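FAD:protein FMN transferase (Vibrio cholerae, PDB 6NXI) probably transfers the FMN moiety of FAD, with release of AMP, onto a threonine hydroxyl of a target flavoprotein, using magnesium. Local coordinates at residues A[12-16]-A[17-21]; A[28-32]-A[33-37]; A[79-82]-A[83-87]; A[151-154]-A[155-158]; A[306-309]-A[310-314]. All coordinates share one frame; numbering follows the deposited sequence. Where two conformers were deposited one is given.

Contact 1: A[12-16]-A[17-21]; sequences GPTMG and TTYNI. With FAD (flavin-adenine dinucleotide), chain B.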
# COMPACT_ATOMS: atom_id res chain seq x y z
N GLY A 12 11.32 -12.36 -7.72
CA GLY A 12 10.41 -12.79 -8.78
C GLY A 12 9.31 -11.78 -9.02
O GLY A 12 9.26 -10.74 -8.41
N PRO A 13 8.38 -12.11 -9.95
CA PRO A 13 7.33 -11.20 -10.36
C PRO A 13 6.07 -11.41 -9.52
O PRO A 13 5.68 -12.52 -9.24
CB PRO A 13 7.05 -11.66 -11.80
CG PRO A 13 7.26 -13.16 -11.75
CD PRO A 13 8.35 -13.37 -10.71
N THR A 14 5.43 -10.30 -9.18
CA THR A 14 4.07 -10.29 -8.57
C THR A 14 3.47 -8.89 -8.72
O THR A 14 4.19 -7.91 -8.58
CB THR A 14 4.11 -10.77 -7.11
OG1 THR A 14 2.79 -11.18 -6.72
CG2 THR A 14 4.60 -9.72 -6.13
N MET A 15 2.14 -8.86 -8.84
CA MET A 15 1.32 -7.63 -8.71
C MET A 15 1.82 -6.52 -9.65
O MET A 15 1.75 -5.34 -9.23
CB MET A 15 1.35 -7.15 -7.28
CG MET A 15 0.86 -8.20 -6.28
SD MET A 15 0.89 -7.61 -4.60
CE MET A 15 0.85 -9.14 -3.70
N GLY A 16 2.33 -6.89 -10.82
CA GLY A 16 2.74 -5.87 -11.81
C GLY A 16 4.11 -5.34 -11.48
O GLY A 16 4.56 -4.37 -12.10
N THR A 17 4.75 -5.92 -10.46
CA THR A 17 6.07 -5.42 -10.00
C THR A 17 6.96 -6.65 -9.73
O THR A 17 6.69 -7.74 -10.27
CB THR A 17 5.94 -4.40 -8.85
OG1 THR A 17 7.20 -3.85 -8.41
CG2 THR A 17 5.20 -4.93 -7.63
N THR A 18 7.90 -6.48 -8.81
CA THR A 18 8.83 -7.56 -8.41
C THR A 18 8.91 -7.57 -6.89
O THR A 18 8.70 -6.54 -6.18
CB THR A 18 10.24 -7.41 -9.00
OG1 THR A 18 10.70 -6.18 -8.44
CG2 THR A 18 10.25 -7.46 -10.51
N TYR A 19 9.13 -8.76 -6.36
CA TYR A 19 9.48 -8.93 -4.94
C TYR A 19 10.97 -9.24 -4.81
O TYR A 19 11.63 -9.77 -5.73
CB TYR A 19 8.66 -10.03 -4.29
CG TYR A 19 8.92 -11.44 -4.75
CD1 TYR A 19 8.07 -12.07 -5.65
CD2 TYR A 19 9.95 -12.19 -4.21
CE1 TYR A 19 8.29 -13.38 -6.05
CE2 TYR A 19 10.21 -13.48 -4.63
CZ TYR A 19 9.37 -14.08 -5.56
OH TYR A 19 9.59 -15.38 -5.94
N ASN A 20 11.48 -8.90 -3.64
CA ASN A 20 12.87 -9.16 -3.23
C ASN A 20 12.81 -9.61 -1.78
O ASN A 20 12.34 -8.88 -0.93
CB ASN A 20 13.77 -7.96 -3.38
CG ASN A 20 14.03 -7.63 -4.83
OD1 ASN A 20 14.74 -8.36 -5.53
ND2 ASN A 20 13.45 -6.51 -5.25
N ILE A 21 13.24 -10.83 -1.54
CA ILE A 21 13.24 -11.38 -0.17
C ILE A 21 14.70 -11.69 0.15
O ILE A 21 15.35 -12.38 -0.65
CB ILE A 21 12.30 -12.57 -0.08
CG1 ILE A 21 10.87 -12.07 -0.33
CG2 ILE A 21 12.50 -13.29 1.26
CD1 ILE A 21 9.95 -13.12 -0.76
PA FAD B . -0.20 3.31 -3.07
O1A FAD B . 0.28 4.71 -2.93
O2A FAD B . 0.06 2.34 -1.98
O5B FAD B . -1.76 3.29 -3.38
C5B FAD B . -2.13 3.91 -4.64
C4B FAD B . -3.09 3.03 -5.42
O4B FAD B . -4.32 2.79 -4.70
C3B FAD B . -3.49 3.67 -6.75
O3B FAD B . -2.61 3.23 -7.78
C2B FAD B . -4.94 3.20 -6.93
O2B FAD B . -5.00 1.90 -7.47
C1B FAD B . -5.44 3.18 -5.49
N9A FAD B . -5.95 4.42 -4.95
C8A FAD B . -5.77 5.72 -5.45
N7A FAD B . -6.26 6.62 -4.63
C5A FAD B . -6.83 5.93 -3.58
C6A FAD B . -7.52 6.35 -2.43
N6A FAD B . -7.71 7.63 -2.09
N1A FAD B . -7.89 5.38 -1.57
C2A FAD B . -7.68 4.09 -1.90
N3A FAD B . -7.04 3.58 -2.96
C4A FAD B . -6.64 4.57 -3.77
N1 FAD B . -0.49 -3.57 -11.79
C2 FAD B . -0.44 -4.02 -13.09
O2 FAD B . -0.04 -3.27 -14.00
N3 FAD B . -0.80 -5.29 -13.42
C4 FAD B . -1.24 -6.19 -12.49
O4 FAD B . -1.58 -7.32 -12.83
C4X FAD B . -1.34 -5.75 -11.13
N5 FAD B . -1.78 -6.59 -10.21
C5X FAD B . -1.87 -6.14 -8.92
C6 FAD B . -2.36 -7.01 -7.92
C7 FAD B . -2.48 -6.65 -6.60
C7M FAD B . -3.01 -7.64 -5.59
C8 FAD B . -2.07 -5.35 -6.22
C8M FAD B . -2.18 -4.88 -4.80
C9 FAD B . -1.58 -4.47 -7.20
C9A FAD B . -1.46 -4.84 -8.54
N10 FAD B . -1.00 -3.98 -9.55
C10 FAD B . -0.92 -4.40 -10.86
C1' FAD B . -0.50 -2.63 -9.19
C2' FAD B . -1.57 -1.63 -8.92
O2' FAD B . -2.34 -1.39 -10.09
C3' FAD B . -0.91 -0.31 -8.48
O3' FAD B . -0.10 0.25 -9.49
C4' FAD B . 0.01 -0.44 -7.28
O4' FAD B . -0.56 -1.34 -6.35
C5' FAD B . 0.34 0.91 -6.67
O5' FAD B . 1.04 0.68 -5.43
P FAD B . 1.76 1.90 -4.71
O1P FAD B . 2.52 2.71 -5.66
O2P FAD B . 2.37 1.23 -3.50
O3P FAD B . 0.46 2.74 -4.37
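Gly12 pairs with Tyr19 and Thr14 with Thr17 as antiparallel hydrogen-bonded pairs, Pro13 and Thr18 form the non-hydrogen-bonded pair between them, and a type I' turn from Thr14 to Thr17 closes this tight beta hairpin. The inner bonds run from Thr17 N to Thr14 O at 2.8 Å and from Thr14 N to Thr17 O at 3.1 Å. Further out, Tyr19 N reaches Gly12 O at 2.9 Å. Tyr19 carries much of the side-chain contact. Its CG sits between the backbone N and the carbonyl carbon (chi1 67°), which folds the ring back across the partner strand, so that one face lies under Gly12. Gly12 CA makes a CH-pi contact 3.9 Å from the centroid of the Tyr19 ring. Thr14 meets the same ring differently, its CG2 coming in at the edge, 4.2 Å from Tyr19 CD1. At the turn, Thr17 CG2 lies 3.3 Å from Thr14 O. The turn itself belongs to the FAD pocket: Met15 lays its extended side chain over the face of the flavin, on the xylene ring, with CG 3.7 Å from FAD C7, and Met15 O is 3.1 Å from FAD N10. Gly16, with positive phi, has its N near FAD C4X. Behind the hairpin, helix 32-50 supplies Asp40 and Gln36 to Tyr19 OH and Asn47 to Thr14 OG1, while strand 177-181 continues the sheet beside strand 17-24 and Ile181 packs against Thr14 and Tyr19.

Contact 2: A[28-32]-A[33-37]; sequences GIADS and KTLQT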
# COMPACT_ATOMS: atom_id res chain seq x y z
N GLY A 28 18.93 -26.08 9.75
CA GLY A 28 17.65 -26.82 9.85
C GLY A 28 16.51 -26.18 9.07
O GLY A 28 15.37 -26.64 9.20
N ILE A 29 16.75 -25.13 8.30
CA ILE A 29 15.63 -24.52 7.52
C ILE A 29 15.59 -25.12 6.11
O ILE A 29 16.61 -25.63 5.63
CB ILE A 29 15.71 -22.99 7.51
CG1 ILE A 29 16.89 -22.48 6.69
CG2 ILE A 29 15.72 -22.43 8.92
CD1 ILE A 29 16.81 -20.98 6.48
N ALA A 30 14.42 -25.05 5.48
CA ALA A 30 14.20 -25.45 4.08
C ALA A 30 15.24 -24.77 3.17
O ALA A 30 15.67 -23.61 3.45
CB ALA A 30 12.80 -25.13 3.68
N ASP A 31 15.57 -25.46 2.10
CA ASP A 31 16.39 -24.93 0.99
C ASP A 31 15.63 -23.78 0.32
O ASP A 31 14.37 -23.75 0.37
CB ASP A 31 16.71 -26.04 -0.01
CG ASP A 31 15.43 -26.65 -0.56
OD1 ASP A 31 15.16 -26.42 -1.74
OD2 ASP A 31 14.70 -27.34 0.21
N SER A 32 16.35 -22.92 -0.38
CA SER A 32 15.81 -21.69 -1.04
C SER A 32 14.76 -22.07 -2.09
O SER A 32 13.75 -21.35 -2.23
CB SER A 32 16.92 -20.88 -1.63
OG SER A 32 17.60 -21.61 -2.64
N LYS A 33 14.93 -23.19 -2.80
CA LYS A 33 13.95 -23.58 -3.84
C LYS A 33 12.62 -23.86 -3.18
O LYS A 33 11.61 -23.45 -3.71
CB LYS A 33 14.37 -24.81 -4.64
CG LYS A 33 13.59 -24.97 -5.94
CD LYS A 33 14.20 -26.00 -6.90
CE LYS A 33 13.67 -27.40 -6.73
NZ LYS A 33 12.25 -27.54 -7.17
N THR A 34 12.62 -24.64 -2.11
CA THR A 34 11.38 -24.99 -1.37
C THR A 34 10.68 -23.69 -0.94
O THR A 34 9.47 -23.55 -1.11
CB THR A 34 11.69 -25.85 -0.14
OG1 THR A 34 12.26 -27.06 -0.64
CG2 THR A 34 10.47 -26.14 0.70
N LEU A 35 11.44 -22.78 -0.35
CA LEU A 35 10.87 -21.51 0.16
C LEU A 35 10.30 -20.71 -1.00
O LEU A 35 9.20 -20.13 -0.84
CB LEU A 35 11.95 -20.70 0.88
CG LEU A 35 12.48 -21.33 2.16
CD1 LEU A 35 13.72 -20.57 2.63
CD2 LEU A 35 11.42 -21.34 3.25
N GLN A 36 11.03 -20.55 -2.11
CA GLN A 36 10.55 -19.68 -3.20
C GLN A 36 9.28 -20.27 -3.81
O GLN A 36 8.38 -19.54 -4.21
CB GLN A 36 11.58 -19.51 -4.30
CG GLN A 36 11.20 -18.43 -5.30
CD GLN A 36 12.41 -17.83 -5.99
OE1 GLN A 36 13.41 -18.51 -6.19
NE2 GLN A 36 12.30 -16.58 -6.41
N THR A 37 9.23 -21.59 -3.87
CA THR A 37 8.05 -22.26 -4.46
C THR A 37 6.80 -21.89 -3.65
O THR A 37 5.75 -21.58 -4.25
CB THR A 37 8.28 -23.77 -4.54
OG1 THR A 37 9.33 -24.09 -5.46
CG2 THR A 37 7.02 -24.45 -5.00
O HOH W 1 17.54 -24.79 -3.16
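The carboxylate of Asp31 is the flat group here, and Thr34 meets both of its oxygens. Thr34 N comes to Asp31 OD1 from above the carboxylate plane, 57° out of it, at 3.1 Å. Thr34 OG1 donates to Asp31 OD2 at 2.6 Å from the syn side, somewhat out of the plane. The two side chains cross at about a right angle, and with CG of Asp31 placed between its backbone N and carbonyl carbon (chi1 58°) the carboxylate is folded back over the first turn. Asp31 OD1 also accepts from a water, which in turn takes the proton of Lys33 N at 3.1 Å, while CB of Lys33 packs alongside the same oxygen. This is the N-cap of helix 32-50: Asp31 precedes the helix, and its side chain accepts the Thr34 amide directly and, through the water, meets that of Lys33. A carboxylate here would also interact favourably with the helix dipole. The regular ladder then begins, Leu35 N bonding to Asp31 O at 3.2 Å and Gln36 N to Ser32 O at 2.8 Å. On the inner side Ala30 CB touches both Thr34 CG2 and Leu35 CD2, the latter at 4.1 Å, while Leu35 CD1 lies against Ala30 O. Leu35 continues inward onto Tyr23 of strand 17-24 and onto Gln172 and Ile174.

Contact 3: A[79-82]-A[83-87]; sequences TVVK and EAIRL. With EDO (1,2-ethanediol), chain E.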
# COMPACT_ATOMS: atom_id res chain seq x y z
N THR A 79 -10.23 -9.98 5.52
CA THR A 79 -9.28 -9.31 6.43
C THR A 79 -8.84 -7.99 5.79
O THR A 79 -8.80 -6.97 6.50
CB THR A 79 -8.12 -10.22 6.78
OG1 THR A 79 -8.71 -11.37 7.43
CG2 THR A 79 -7.10 -9.53 7.66
N VAL A 80 -8.50 -8.01 4.50
CA VAL A 80 -7.98 -6.80 3.82
C VAL A 80 -9.09 -5.77 3.63
O VAL A 80 -8.89 -4.59 3.93
CB VAL A 80 -7.32 -7.20 2.49
CG1 VAL A 80 -6.94 -5.95 1.69
CG2 VAL A 80 -6.12 -8.11 2.75
N VAL A 81 -10.29 -6.21 3.29
CA VAL A 81 -11.39 -5.22 3.13
C VAL A 81 -11.77 -4.62 4.49
O VAL A 81 -12.00 -3.41 4.58
CB VAL A 81 -12.61 -5.81 2.39
CG1 VAL A 81 -13.75 -4.81 2.35
CG2 VAL A 81 -12.22 -6.19 0.97
N LYS A 82 -11.78 -5.42 5.55
CA LYS A 82 -12.09 -4.90 6.90
C LYS A 82 -11.07 -3.82 7.29
O LYS A 82 -11.49 -2.79 7.86
CB LYS A 82 -12.09 -6.03 7.90
CG LYS A 82 -12.60 -5.64 9.28
CD LYS A 82 -12.79 -6.84 10.18
CE LYS A 82 -13.54 -7.99 9.53
NZ LYS A 82 -15.02 -7.78 9.47
N GLU A 83 -9.81 -4.07 7.00
CA GLU A 83 -8.72 -3.12 7.33
C GLU A 83 -8.93 -1.88 6.46
O GLU A 83 -8.82 -0.79 6.97
CB GLU A 83 -7.36 -3.77 7.14
CG GLU A 83 -6.24 -2.85 7.56
CD GLU A 83 -6.13 -2.52 9.05
OE1 GLU A 83 -7.03 -2.93 9.87
OE2 GLU A 83 -5.14 -1.79 9.37
N ALA A 84 -9.30 -2.04 5.22
CA ALA A 84 -9.54 -0.88 4.34
C ALA A 84 -10.65 0.03 4.91
O ALA A 84 -10.58 1.31 4.81
CB ALA A 84 -9.88 -1.30 2.93
N ILE A 85 -11.72 -0.60 5.39
CA ILE A 85 -12.85 0.14 6.00
C ILE A 85 -12.39 0.81 7.29
O ILE A 85 -12.71 2.00 7.47
CB ILE A 85 -14.07 -0.77 6.17
CG1 ILE A 85 -14.60 -1.16 4.79
CG2 ILE A 85 -15.13 -0.05 6.99
CD1 ILE A 85 -15.66 -2.19 4.85
N ARG A 86 -11.63 0.10 8.13
CA ARG A 86 -11.15 0.68 9.40
C ARG A 86 -10.29 1.91 9.09
O ARG A 86 -10.44 2.95 9.78
CB ARG A 86 -10.33 -0.32 10.19
CG ARG A 86 -9.97 0.19 11.58
CD ARG A 86 -9.05 -0.76 12.29
NE ARG A 86 -7.68 -0.84 11.81
CZ ARG A 86 -6.69 -0.09 12.25
NH1 ARG A 86 -6.94 0.82 13.18
NH2 ARG A 86 -5.47 -0.21 11.78
N LEU A 87 -9.42 1.80 8.08
CA LEU A 87 -8.49 2.91 7.79
C LEU A 87 -9.24 4.04 7.08
O LEU A 87 -8.84 5.20 7.21
CB LEU A 87 -7.32 2.39 6.95
CG LEU A 87 -6.39 1.42 7.66
CD1 LEU A 87 -5.28 0.97 6.74
CD2 LEU A 87 -5.81 2.02 8.92
C1 EDO E . -3.67 3.13 14.46
O1 EDO E . -4.98 2.69 14.75
C2 EDO E . -3.15 2.72 13.15
O2 EDO E . -3.47 1.39 12.84
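Val81 CG1 touches Ile85 CD1 at 4.1 Å, one helical turn apart, the two side chains crossing at a slant on the face of helix 75-90 that packs on Leu135 and Ile137. CG1 of Ile85 lies anti to its carbonyl carbon (chi1 -66°), a rotamer that lays it over the preceding turn, 3.4 Å from Val81 O. Underneath run the regular i to i+4 backbone bonds: Thr79 O receives Glu83 N, Val80 O receives Ala84 N, Val81 O receives Ile85 N and Lys82 O receives Arg86 N, the last at 2.9 Å. The polar flank is formed by Glu83 and Arg86, three residues apart. Arg86 presents its guanidinium side-on, NE to Glu83 OE1 at 2.9 Å and NH2 to Glu83 OE2 at 2.9 Å, a bidentate salt bridge. Both oxygens lie close to the guanidinium plane, although NE meets its oxygen from above the carboxylate plane. Glu83 bends about its CB-CG bond (chi2 68°) and Arg86 bends at chi3, which brings the two ends together. A 1,2-ethanediol molecule, probably from the crystallisation liquor, occupies another edge of the guanidinium: Arg86 NH2 donates to EDO O2 at 2.8 Å and NH1 to EDO O1. In the next shell, Thr267 of helix 265-278 hydrogen-bonds to Glu83 OE2, while Met266 and Ile156 pack beside Glu83, and Val80 rests on Ile156 and Trp160. Glu83 OE2 thus meets both Arg86 and Thr267, which should hold the carboxylate's rotation and would favour its charged form, linking this helix to helix 265-278 through a hydrogen bond as well as apolar packing.

Contact 4: A[151-154]-A[155-158]; sequences VDLS and TIAK. With MG (magnesium ion), chain C; FAD (flavin-adenine dinucleotide), chain B.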
# COMPACT_ATOMS: atom_id res chain seq x y z
N VAL A 151 -14.29 -1.97 -6.37
CA VAL A 151 -13.32 -1.90 -5.24
C VAL A 151 -11.95 -2.21 -5.82
O VAL A 151 -11.80 -3.17 -6.60
CB VAL A 151 -13.69 -2.91 -4.13
CG1 VAL A 151 -12.63 -2.98 -3.08
CG2 VAL A 151 -15.04 -2.58 -3.51
N ASP A 152 -10.98 -1.40 -5.43
CA ASP A 152 -9.56 -1.46 -5.83
C ASP A 152 -8.74 -1.63 -4.56
O ASP A 152 -8.86 -0.76 -3.67
CB ASP A 152 -9.23 -0.16 -6.53
CG ASP A 152 -7.79 -0.01 -6.95
OD1 ASP A 152 -6.99 -0.89 -6.69
OD2 ASP A 152 -7.51 1.02 -7.59
N LEU A 153 -8.03 -2.74 -4.39
CA LEU A 153 -7.21 -2.93 -3.19
C LEU A 153 -5.72 -2.70 -3.51
O LEU A 153 -4.90 -3.12 -2.72
CB LEU A 153 -7.45 -4.33 -2.60
CG LEU A 153 -8.91 -4.58 -2.24
CD1 LEU A 153 -9.10 -6.02 -1.77
CD2 LEU A 153 -9.37 -3.60 -1.18
N SER A 154 -5.43 -1.93 -4.55
CA SER A 154 -4.01 -1.66 -4.95
C SER A 154 -3.22 -1.02 -3.82
O SER A 154 -1.97 -1.15 -3.81
CB SER A 154 -4.02 -0.77 -6.19
OG SER A 154 -4.48 -1.52 -7.29
N THR A 155 -3.90 -0.31 -2.93
CA THR A 155 -3.26 0.55 -1.92
C THR A 155 -2.89 -0.28 -0.72
O THR A 155 -2.30 0.29 0.18
CB THR A 155 -4.17 1.71 -1.53
OG1 THR A 155 -3.36 2.73 -0.94
CG2 THR A 155 -5.26 1.35 -0.57
N ILE A 156 -3.35 -1.54 -0.65
CA ILE A 156 -3.28 -2.24 0.66
C ILE A 156 -2.91 -3.69 0.45
O ILE A 156 -2.31 -4.32 1.40
CB ILE A 156 -4.60 -2.04 1.42
CG1 ILE A 156 -4.55 -2.59 2.86
CG2 ILE A 156 -5.78 -2.56 0.60
CD1 ILE A 156 -5.79 -2.18 3.70
N ALA A 157 -3.36 -4.32 -0.63
CA ALA A 157 -3.10 -5.77 -0.78
C ALA A 157 -1.61 -6.03 -1.04
O ALA A 157 -1.18 -7.20 -0.79
CB ALA A 157 -3.98 -6.35 -1.83
N LYS A 158 -0.79 -5.06 -1.45
CA LYS A 158 0.68 -5.27 -1.54
C LYS A 158 1.25 -5.51 -0.13
O LYS A 158 2.00 -6.46 0.06
CB LYS A 158 1.34 -4.09 -2.23
CG LYS A 158 2.58 -4.37 -3.04
CD LYS A 158 2.79 -3.28 -4.10
CE LYS A 158 3.19 -1.98 -3.45
NZ LYS A 158 3.88 -1.07 -4.39
MG MG C . -1.00 2.24 0.14
PA FAD B . -0.20 3.31 -3.07
O1A FAD B . 0.28 4.71 -2.93
O2A FAD B . 0.06 2.34 -1.98
O5B FAD B . -1.76 3.29 -3.38
C5B FAD B . -2.13 3.91 -4.64
C4B FAD B . -3.09 3.03 -5.42
O4B FAD B . -4.32 2.79 -4.70
C3B FAD B . -3.49 3.67 -6.75
O3B FAD B . -2.61 3.23 -7.78
C2B FAD B . -4.94 3.20 -6.93
O2B FAD B . -5.00 1.90 -7.47
C1B FAD B . -5.44 3.18 -5.49
N9A FAD B . -5.95 4.42 -4.95
C8A FAD B . -5.77 5.72 -5.45
N7A FAD B . -6.26 6.62 -4.63
C5A FAD B . -6.83 5.93 -3.58
C6A FAD B . -7.52 6.35 -2.43
N6A FAD B . -7.71 7.63 -2.09
N1A FAD B . -7.89 5.38 -1.57
C2A FAD B . -7.68 4.09 -1.90
N3A FAD B . -7.04 3.58 -2.96
C4A FAD B . -6.64 4.57 -3.77
N1 FAD B . -0.49 -3.57 -11.79
C2 FAD B . -0.44 -4.02 -13.09
O2 FAD B . -0.04 -3.27 -14.00
N3 FAD B . -0.80 -5.29 -13.42
C4 FAD B . -1.24 -6.19 -12.49
O4 FAD B . -1.58 -7.32 -12.83
C4X FAD B . -1.34 -5.75 -11.13
N5 FAD B . -1.78 -6.59 -10.21
C5X FAD B . -1.87 -6.14 -8.92
C6 FAD B . -2.36 -7.01 -7.92
C7 FAD B . -2.48 -6.65 -6.60
C7M FAD B . -3.01 -7.64 -5.59
C8 FAD B . -2.07 -5.35 -6.22
C8M FAD B . -2.18 -4.88 -4.80
C9 FAD B . -1.58 -4.47 -7.20
C9A FAD B . -1.46 -4.84 -8.54
N10 FAD B . -1.00 -3.98 -9.55
C10 FAD B . -0.92 -4.40 -10.86
C1' FAD B . -0.50 -2.63 -9.19
C2' FAD B . -1.57 -1.63 -8.92
O2' FAD B . -2.34 -1.39 -10.09
C3' FAD B . -0.91 -0.31 -8.48
O3' FAD B . -0.10 0.25 -9.49
C4' FAD B . 0.01 -0.44 -7.28
O4' FAD B . -0.56 -1.34 -6.35
C5' FAD B . 0.34 0.91 -6.67
O5' FAD B . 1.04 0.68 -5.43
P FAD B . 1.76 1.90 -4.71
O1P FAD B . 2.52 2.71 -5.66
O2P FAD B . 2.37 1.23 -3.50
O3P FAD B . 0.46 2.74 -4.37
O HOH W 2 -6.61 0.77 -3.41
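Leu153 and Ile156 lie obliquely across one another, Leu153 CB 4.0 Å from Ile156 CG2, and Ala157 CB comes against the same Leu153 CB. Leu153 O accepts two amides: Ala157 N approaches almost head-on at 2.9 Å, whereas Ile156 N stands above the carbonyl plane. This turn leads into helix 157-171, and its apolar side faces Val80 and Val81 of helix 75-90. The polar side chains turn the other way, to FAD. Asp152 carries its CG anti to the backbone N (chi1 177°), so that OD1 takes both Ser154 N and Ser154 OG, the first bond making an Asx turn, while OD2 accepts from the ribose hydroxyl FAD O2B at 2.7 Å. Ser154 O accepts from FAD O4'. Thr155 has OG1 anti to its own N, donating to FAD O5B at 3.0 Å, and its CG2 lies beside the adenine. Thr155 O binds magnesium at 2.3 Å, with Thr155 OG1 at a longer 2.6 Å from the metal; FAD O2A joins at 2.4 Å, and Asp269 and Thr273 are among the further ligands. In one of its two conformers Lys158 NZ donates to FAD O2P at 2.9 Å, and also to Gly182 O. The loop therefore holds ribose, ribityl chain and pyrophosphate at once. The metal at O2A and, in that conformer, the lysine at O2P would probably draw charge from the two phosphates whose linkage is cleaved when FMN is transferred.

Contact 5: A[306-309]-A[310-314]; sequences EYAS and SSFKP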
# COMPACT_ATOMS: atom_id res chain seq x y z
N GLU A 306 10.30 18.46 6.20
CA GLU A 306 9.86 17.17 6.75
C GLU A 306 9.01 17.43 7.99
O GLU A 306 9.35 18.31 8.79
CB GLU A 306 11.01 16.28 7.21
CG GLU A 306 12.27 16.46 6.42
CD GLU A 306 13.30 15.39 6.72
OE1 GLU A 306 13.34 14.90 7.87
OE2 GLU A 306 14.07 15.08 5.81
N TYR A 307 8.02 16.61 8.19
CA TYR A 307 7.25 16.55 9.45
C TYR A 307 7.34 15.10 9.93
O TYR A 307 6.92 14.22 9.13
CB TYR A 307 5.80 16.91 9.23
CG TYR A 307 5.54 18.32 8.78
CD1 TYR A 307 5.38 19.36 9.68
CD2 TYR A 307 5.41 18.59 7.44
CE1 TYR A 307 5.11 20.65 9.24
CE2 TYR A 307 5.11 19.85 6.98
CZ TYR A 307 4.98 20.89 7.88
OH TYR A 307 4.72 22.12 7.35
N ALA A 308 7.90 14.89 11.11
CA ALA A 308 7.96 13.57 11.76
C ALA A 308 6.98 13.59 12.94
O ALA A 308 6.99 14.56 13.72
CB ALA A 308 9.35 13.25 12.20
N SER A 309 6.16 12.54 13.06
CA SER A 309 5.28 12.39 14.24
C SER A 309 6.14 12.11 15.47
O SER A 309 7.29 11.67 15.32
CB SER A 309 4.27 11.31 14.00
OG SER A 309 4.87 10.04 13.91
N SER A 310 5.58 12.28 16.66
CA SER A 310 6.26 12.02 17.95
C SER A 310 6.77 10.58 17.99
O SER A 310 7.82 10.34 18.59
CB SER A 310 5.34 12.29 19.10
OG SER A 310 5.10 13.68 19.18
N SER A 311 6.04 9.64 17.41
CA SER A 311 6.43 8.22 17.49
C SER A 311 7.46 7.86 16.42
O SER A 311 8.02 6.75 16.51
CB SER A 311 5.21 7.35 17.49
OG SER A 311 4.53 7.51 16.27
N PHE A 312 7.74 8.74 15.44
CA PHE A 312 8.78 8.56 14.40
C PHE A 312 10.13 9.16 14.81
O PHE A 312 11.17 8.75 14.26
CB PHE A 312 8.42 9.24 13.08
CG PHE A 312 9.25 8.77 11.91
CD1 PHE A 312 8.85 7.71 11.12
CD2 PHE A 312 10.46 9.39 11.60
CE1 PHE A 312 9.64 7.27 10.06
CE2 PHE A 312 11.24 8.95 10.54
CZ PHE A 312 10.84 7.89 9.78
N LYS A 313 10.12 10.14 15.72
CA LYS A 313 11.34 10.90 16.12
C LYS A 313 12.50 9.93 16.35
O LYS A 313 13.54 10.09 15.71
CB LYS A 313 11.07 11.76 17.37
CG LYS A 313 9.91 12.75 17.25
CD LYS A 313 9.97 13.68 16.04
CE LYS A 313 9.15 14.94 16.23
NZ LYS A 313 9.44 15.95 15.19
N PRO A 314 12.36 8.88 17.20
CA PRO A 314 13.48 8.00 17.54
C PRO A 314 14.33 7.54 16.34
O PRO A 314 15.56 7.55 16.43
CB PRO A 314 12.79 6.77 18.16
CG PRO A 314 11.52 7.32 18.76
CD PRO A 314 11.11 8.44 17.83
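Ala308 ends strand 304-308, an edge strand of the large antiparallel sheet, and its CB meets Phe312 CD2 at 4.1 Å where the chain turns into a short 3-10 segment. Phe312 holds its CG anti to the backbone N (chi1 -164°), and this carries the ring away from the strand end, leaving CD2 as the ring atom near Ala308 CB, which approaches obliquely; Leu295 and Pro293 also pack against the Phe312 side chain. Lys313 takes a different course. Bent at chi2 (-53°) and extended beyond, its chain runs back alongside the strand end, with CD 3.9 Å from Ala308 CB and NZ making a weak bond to Ala308 O. Ser309 O sits in the middle of the turn: Phe312 N donates to it at 3.0 Å from well above the carbonyl plane, and Lys313 N adds a weak bond. Ser309 OG, placed between its own N and carbonyl carbon (chi1 67°), is directed to Ile292 O and Val294 N, tying the turn to the start of strand 294-299, and Ser310 N is held by Glu288 of helix 280-289. The aliphatic part of Lys313 also lies over the turn carbonyl, its CG 3.4 Å from Ser309 O.

Overall arrangement
From the N terminus, contact 1 closes the hairpin between strands 7-14 and 17-24 at one margin of the large antiparallel sheet. Contact 2 follows where the chain enters helix 32-50, and the two touch through Tyr19 and Gln36. Contact 3 lies within helix 75-90, and contact 4 turns a loop into helix 157-171; their centres are about 10 Å apart, and helix 75-90 packs against the turn of contact 4. Contact 4 also meets contact 1, Met15 lying on Lys158, and both touch FAD. Contact 5 turns the chain at the end of the last strand, at the opposite margin of the sheet, its centre about 30 Å from that of contact 1. All five run in series, with none nested or crossing.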